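Local coordinates for protein tRNA (Adenine(22)-N(1))-methyltransferase (Mycoplasma capricolum subsp. capricolum, PDB 6QE6) that probably methylates N1 of adenine 22 in tRNA, and is captured here with the cofactor product S-adenosyl-L-homocysteine, at residues 145-159 against 171-183. Sequence-based numbering, arbitrary orientation.
Sequences LRLWAVSHNYLIKYE and LIEINKNKYSDHL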
# COMPACT_ATOMS: atom_id res chain seq x y z
N LEU A 145 -6.41 0.64 6.48
CA LEU A 145 -6.67 0.82 5.05
C LEU A 145 -7.78 -0.09 4.55
O LEU A 145 -8.51 0.28 3.62
CB LEU A 145 -5.39 0.58 4.23
CG LEU A 145 -4.16 1.40 4.62
CD1 LEU A 145 -3.01 1.28 3.60
CD2 LEU A 145 -4.56 2.86 4.84
N ARG A 146 -7.93 -1.29 5.13
CA ARG A 146 -9.01 -2.17 4.72
C ARG A 146 -10.35 -1.64 5.23
O ARG A 146 -11.36 -1.69 4.51
CB ARG A 146 -8.74 -3.59 5.21
CG ARG A 146 -7.66 -4.32 4.39
CD ARG A 146 -7.52 -5.82 4.71
NE ARG A 146 -6.91 -5.96 6.01
CZ ARG A 146 -5.67 -6.38 6.24
NH1 ARG A 146 -4.87 -6.77 5.26
NH2 ARG A 146 -5.25 -6.43 7.50
N LEU A 147 -10.37 -1.10 6.45
CA LEU A 147 -11.56 -0.45 6.99
C LEU A 147 -11.99 0.71 6.11
O LEU A 147 -13.18 0.89 5.83
CB LEU A 147 -11.26 0.05 8.40
CG LEU A 147 -12.31 0.05 9.51
CD1 LEU A 147 -13.34 -1.08 9.35
CD2 LEU A 147 -11.59 -0.09 10.85
N TRP A 148 -11.02 1.50 5.67
CA TRP A 148 -11.28 2.58 4.75
C TRP A 148 -11.94 2.07 3.47
O TRP A 148 -13.00 2.57 3.06
CB TRP A 148 -9.98 3.31 4.44
CG TRP A 148 -10.18 4.47 3.55
CD1 TRP A 148 -10.60 5.71 3.91
CD2 TRP A 148 -9.96 4.51 2.13
NE1 TRP A 148 -10.66 6.53 2.80
CE2 TRP A 148 -10.28 5.82 1.70
CE3 TRP A 148 -9.53 3.57 1.19
CZ2 TRP A 148 -10.16 6.22 0.36
CZ3 TRP A 148 -9.42 3.97 -0.14
CH2 TRP A 148 -9.74 5.28 -0.54
N ALA A 149 -11.35 1.05 2.84
CA ALA A 149 -11.95 0.50 1.63
C ALA A 149 -13.36 -0.01 1.91
O ALA A 149 -14.28 0.26 1.14
CB ALA A 149 -11.09 -0.63 1.04
N VAL A 150 -13.54 -0.75 3.00
CA VAL A 150 -14.85 -1.34 3.28
C VAL A 150 -15.89 -0.25 3.54
O VAL A 150 -16.99 -0.27 2.98
CB VAL A 150 -14.75 -2.32 4.46
CG1 VAL A 150 -16.15 -2.76 4.91
CG2 VAL A 150 -13.90 -3.52 4.06
N SER A 151 -15.55 0.72 4.39
CA SER A 151 -16.51 1.73 4.77
C SER A 151 -16.91 2.63 3.61
O SER A 151 -17.97 3.26 3.67
CB SER A 151 -15.95 2.57 5.91
OG SER A 151 -14.88 3.37 5.45
N HIS A 152 -16.08 2.72 2.55
CA HIS A 152 -16.43 3.43 1.33
C HIS A 152 -17.01 2.51 0.26
O HIS A 152 -17.38 3.00 -0.82
CB HIS A 152 -15.22 4.17 0.77
CG HIS A 152 -14.81 5.37 1.57
ND1 HIS A 152 -13.99 5.28 2.68
CD2 HIS A 152 -15.10 6.68 1.42
CE1 HIS A 152 -13.80 6.48 3.18
NE2 HIS A 152 -14.46 7.35 2.43
N ASN A 153 -17.06 1.20 0.53
CA ASN A 153 -17.60 0.20 -0.40
C ASN A 153 -16.75 0.09 -1.67
O ASN A 153 -17.26 -0.07 -2.78
CB ASN A 153 -19.07 0.50 -0.74
CG ASN A 153 -19.88 -0.75 -0.99
OD1 ASN A 153 -19.34 -1.86 -1.05
ND2 ASN A 153 -21.20 -0.57 -1.16
N TYR A 154 -15.44 0.17 -1.51
CA TYR A 154 -14.48 -0.08 -2.58
C TYR A 154 -14.00 -1.53 -2.51
O TYR A 154 -13.80 -2.08 -1.42
CB TYR A 154 -13.28 0.86 -2.47
CG TYR A 154 -13.58 2.34 -2.53
CD1 TYR A 154 -14.66 2.84 -3.26
CD2 TYR A 154 -12.77 3.26 -1.86
CE1 TYR A 154 -14.93 4.20 -3.32
CE2 TYR A 154 -13.02 4.63 -1.91
CZ TYR A 154 -14.10 5.10 -2.64
OH TYR A 154 -14.34 6.46 -2.68
N LEU A 155 -13.80 -2.13 -3.67
CA LEU A 155 -13.22 -3.45 -3.75
C LEU A 155 -11.76 -3.43 -3.31
O LEU A 155 -10.98 -2.54 -3.69
CB LEU A 155 -13.33 -3.98 -5.17
CG LEU A 155 -12.68 -5.34 -5.40
CD1 LEU A 155 -13.28 -6.40 -4.48
CD2 LEU A 155 -12.81 -5.73 -6.87
N ILE A 156 -11.39 -4.42 -2.49
CA ILE A 156 -9.99 -4.77 -2.28
C ILE A 156 -9.67 -5.86 -3.31
O ILE A 156 -10.00 -7.04 -3.12
CB ILE A 156 -9.74 -5.22 -0.84
CG1 ILE A 156 -10.03 -4.05 0.10
CG2 ILE A 156 -8.31 -5.64 -0.65
CD1 ILE A 156 -10.11 -4.42 1.58
N LYS A 157 -9.08 -5.45 -4.44
CA LYS A 157 -8.89 -6.37 -5.55
C LYS A 157 -7.77 -7.38 -5.31
O LYS A 157 -7.82 -8.50 -5.83
CB LYS A 157 -8.60 -5.60 -6.83
CG LYS A 157 -8.38 -6.49 -8.05
CD LYS A 157 -8.51 -5.71 -9.35
CE LYS A 157 -8.03 -6.51 -10.57
NZ LYS A 157 -7.80 -5.64 -11.79
N TYR A 158 -6.73 -6.99 -4.57
CA TYR A 158 -5.57 -7.84 -4.41
C TYR A 158 -4.82 -7.44 -3.15
O TYR A 158 -4.68 -6.25 -2.85
CB TYR A 158 -4.63 -7.78 -5.63
CG TYR A 158 -3.45 -8.70 -5.52
CD1 TYR A 158 -3.63 -10.08 -5.54
CD2 TYR A 158 -2.16 -8.20 -5.37
CE1 TYR A 158 -2.56 -10.93 -5.43
CE2 TYR A 158 -1.05 -9.06 -5.24
CZ TYR A 158 -1.26 -10.43 -5.29
OH TYR A 158 -0.20 -11.31 -5.19
N GLU A 159 -4.35 -8.45 -2.42
CA GLU A 159 -3.46 -8.25 -1.30
C GLU A 159 -2.38 -9.30 -1.39
O GLU A 159 -2.58 -10.37 -1.96
CB GLU A 159 -4.15 -8.40 0.05
CG GLU A 159 -5.28 -7.46 0.29
CD GLU A 159 -5.75 -7.54 1.74
OE1 GLU A 159 -6.89 -8.01 1.99
OE2 GLU A 159 -4.96 -7.13 2.63
N LEU A 171 0.92 -5.25 0.79
CA LEU A 171 0.49 -4.73 -0.49
C LEU A 171 -1.01 -4.93 -0.62
O LEU A 171 -1.52 -6.03 -0.39
CB LEU A 171 1.25 -5.42 -1.63
CG LEU A 171 0.83 -5.02 -3.04
CD1 LEU A 171 2.03 -4.75 -3.92
CD2 LEU A 171 -0.02 -6.11 -3.64
N ILE A 172 -1.72 -3.85 -1.00
CA ILE A 172 -3.16 -3.88 -1.12
C ILE A 172 -3.57 -3.03 -2.33
O ILE A 172 -3.05 -1.93 -2.53
CB ILE A 172 -3.85 -3.39 0.19
CG1 ILE A 172 -5.38 -3.41 0.05
CG2 ILE A 172 -3.29 -2.04 0.64
CD1 ILE A 172 -6.15 -3.08 1.32
N GLU A 173 -4.45 -3.58 -3.15
CA GLU A 173 -4.95 -2.92 -4.35
C GLU A 173 -6.44 -2.65 -4.17
O GLU A 173 -7.22 -3.56 -3.87
CB GLU A 173 -4.71 -3.76 -5.61
CG GLU A 173 -5.61 -3.30 -6.78
CD GLU A 173 -5.14 -3.78 -8.16
OE1 GLU A 173 -4.34 -4.75 -8.23
OE2 GLU A 173 -5.57 -3.19 -9.18
N ILE A 174 -6.83 -1.39 -4.34
CA ILE A 174 -8.20 -0.95 -4.11
C ILE A 174 -8.77 -0.46 -5.44
O ILE A 174 -8.19 0.44 -6.07
CB ILE A 174 -8.26 0.15 -3.04
CG1 ILE A 174 -7.69 -0.39 -1.72
CG2 ILE A 174 -9.70 0.65 -2.85
CD1 ILE A 174 -7.49 0.68 -0.68
N ASN A 175 -9.88 -1.08 -5.87
CA ASN A 175 -10.60 -0.73 -7.09
C ASN A 175 -11.88 -0.00 -6.72
O ASN A 175 -12.86 -0.64 -6.29
CB ASN A 175 -10.92 -1.97 -7.93
CG ASN A 175 -11.63 -1.62 -9.24
OD1 ASN A 175 -11.91 -0.45 -9.53
ND2 ASN A 175 -11.92 -2.65 -10.06
N LYS A 176 -11.89 1.32 -6.92
CA LYS A 176 -13.01 2.15 -6.47
C LYS A 176 -14.27 1.94 -7.30
O LYS A 176 -15.35 2.32 -6.85
CB LYS A 176 -12.62 3.64 -6.50
CG LYS A 176 -11.51 3.99 -5.53
CD LYS A 176 -10.96 5.38 -5.81
CE LYS A 176 -12.05 6.42 -5.64
NZ LYS A 176 -11.51 7.79 -5.91
N ASN A 177 -14.15 1.32 -8.46
CA ASN A 177 -15.30 1.15 -9.33
C ASN A 177 -15.99 -0.20 -9.14
O ASN A 177 -16.91 -0.53 -9.90
CB ASN A 177 -14.88 1.34 -10.79
CG ASN A 177 -14.58 2.78 -11.09
OD1 ASN A 177 -15.45 3.66 -10.96
ND2 ASN A 177 -13.33 3.06 -11.46
N LYS A 178 -15.56 -0.98 -8.15
CA LYS A 178 -16.24 -2.21 -7.80
C LYS A 178 -16.55 -2.19 -6.31
O LYS A 178 -15.90 -1.49 -5.53
CB LYS A 178 -15.42 -3.43 -8.21
CG LYS A 178 -15.30 -3.60 -9.72
CD LYS A 178 -14.80 -5.00 -10.11
CE LYS A 178 -14.76 -5.18 -11.63
NZ LYS A 178 -13.36 -5.20 -12.21
N TYR A 179 -17.61 -2.91 -5.95
CA TYR A 179 -18.10 -2.96 -4.59
C TYR A 179 -17.15 -3.71 -3.67
O TYR A 179 -16.51 -4.70 -4.06
CB TYR A 179 -19.48 -3.63 -4.56
CG TYR A 179 -20.59 -2.74 -5.05
CD1 TYR A 179 -20.62 -1.39 -4.72
CD2 TYR A 179 -21.62 -3.25 -5.85
CE1 TYR A 179 -21.63 -0.56 -5.18
CE2 TYR A 179 -22.65 -2.43 -6.30
CZ TYR A 179 -22.65 -1.09 -5.96
OH TYR A 179 -23.65 -0.25 -6.39
N SER A 180 -17.09 -3.27 -2.41
CA SER A 180 -16.38 -4.01 -1.39
C SER A 180 -16.97 -5.41 -1.22
O SER A 180 -18.19 -5.58 -1.14
CB SER A 180 -16.45 -3.29 -0.05
OG SER A 180 -16.17 -4.22 0.99
N ASP A 181 -16.09 -6.41 -1.14
CA ASP A 181 -16.53 -7.70 -0.66
C ASP A 181 -16.95 -7.58 0.80
O ASP A 181 -16.52 -6.68 1.53
CB ASP A 181 -15.42 -8.74 -0.80
CG ASP A 181 -15.27 -9.22 -2.23
OD1 ASP A 181 -16.14 -8.89 -3.08
OD2 ASP A 181 -14.28 -9.94 -2.50
N HIS A 182 -17.83 -8.50 1.22
CA HIS A 182 -18.42 -8.51 2.56
C HIS A 182 -17.45 -9.18 3.55
O HIS A 182 -17.65 -10.31 4.00
CB HIS A 182 -19.78 -9.18 2.52
CG HIS A 182 -20.84 -8.36 1.84
ND1 HIS A 182 -22.17 -8.70 1.86
CD2 HIS A 182 -20.75 -7.19 1.16
CE1 HIS A 182 -22.86 -7.78 1.19
NE2 HIS A 182 -22.02 -6.86 0.76
N LEU A 183 -16.41 -8.43 3.90
CA LEU A 183 -15.32 -8.97 4.72
C LEU A 183 -15.77 -9.28 6.15
O LEU A 183 -16.39 -8.44 6.82
CB LEU A 183 -14.16 -7.98 4.74
CG LEU A 183 -13.39 -7.84 3.44
CD1 LEU A 183 -11.96 -7.39 3.70
CD2 LEU A 183 -13.41 -9.14 2.66
O HOH W 1 -13.15 -3.91 0.60
O HOH W 2 -13.14 -5.90 -0.77
O HOH W 3 -5.10 -4.22 -11.84
O HOH W 4 -2.43 -6.28 2.26
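The Tyr154 ring carries the aliphatic chain of Lys176 on one face, with CG 3.8 Å from the ring centroid and almost on the ring normal, a CH-pi contact. His152 CB sits over the opposite face, toward the rim, and Trp148 CZ2 meets the ring edge in plane. Lys176 runs alongside the tyrosine, bends at chi3 (62°) and sends NZ on to a salt bridge with Asp127. Ile174 CD1 touches the indole at its edge, 3.9 Å from Trp148 CZ3, while Ile174 CG2 packs on Tyr154 CB. Strands 155-159 and 171-175 pair antiparallel as part of the hairpin that ends the Rossmann-like methyltransferase sheet, and helix 145-151 packs on the face bearing Ile156, Ile172 and Ile174. A classic bulge sets Lys157 and Tyr158 against Glu173: Lys157 N donates to Glu173 O, and Glu173 N reaches Tyr158 O at 2.7 Å. Past the strand, Ser180 N bonds Asn153 OD1 (3.0 Å), tilted from the amide plane. Ile172 CG1 stands anti to the backbone N (chi1 180°), which carries CD1 to 3.6 Å from Arg146 CG. Arg146 NH1 meets the syn lone pair of Glu159 OE2, nearly in the guanidinium plane, and a water links this oxygen to Leu171 O.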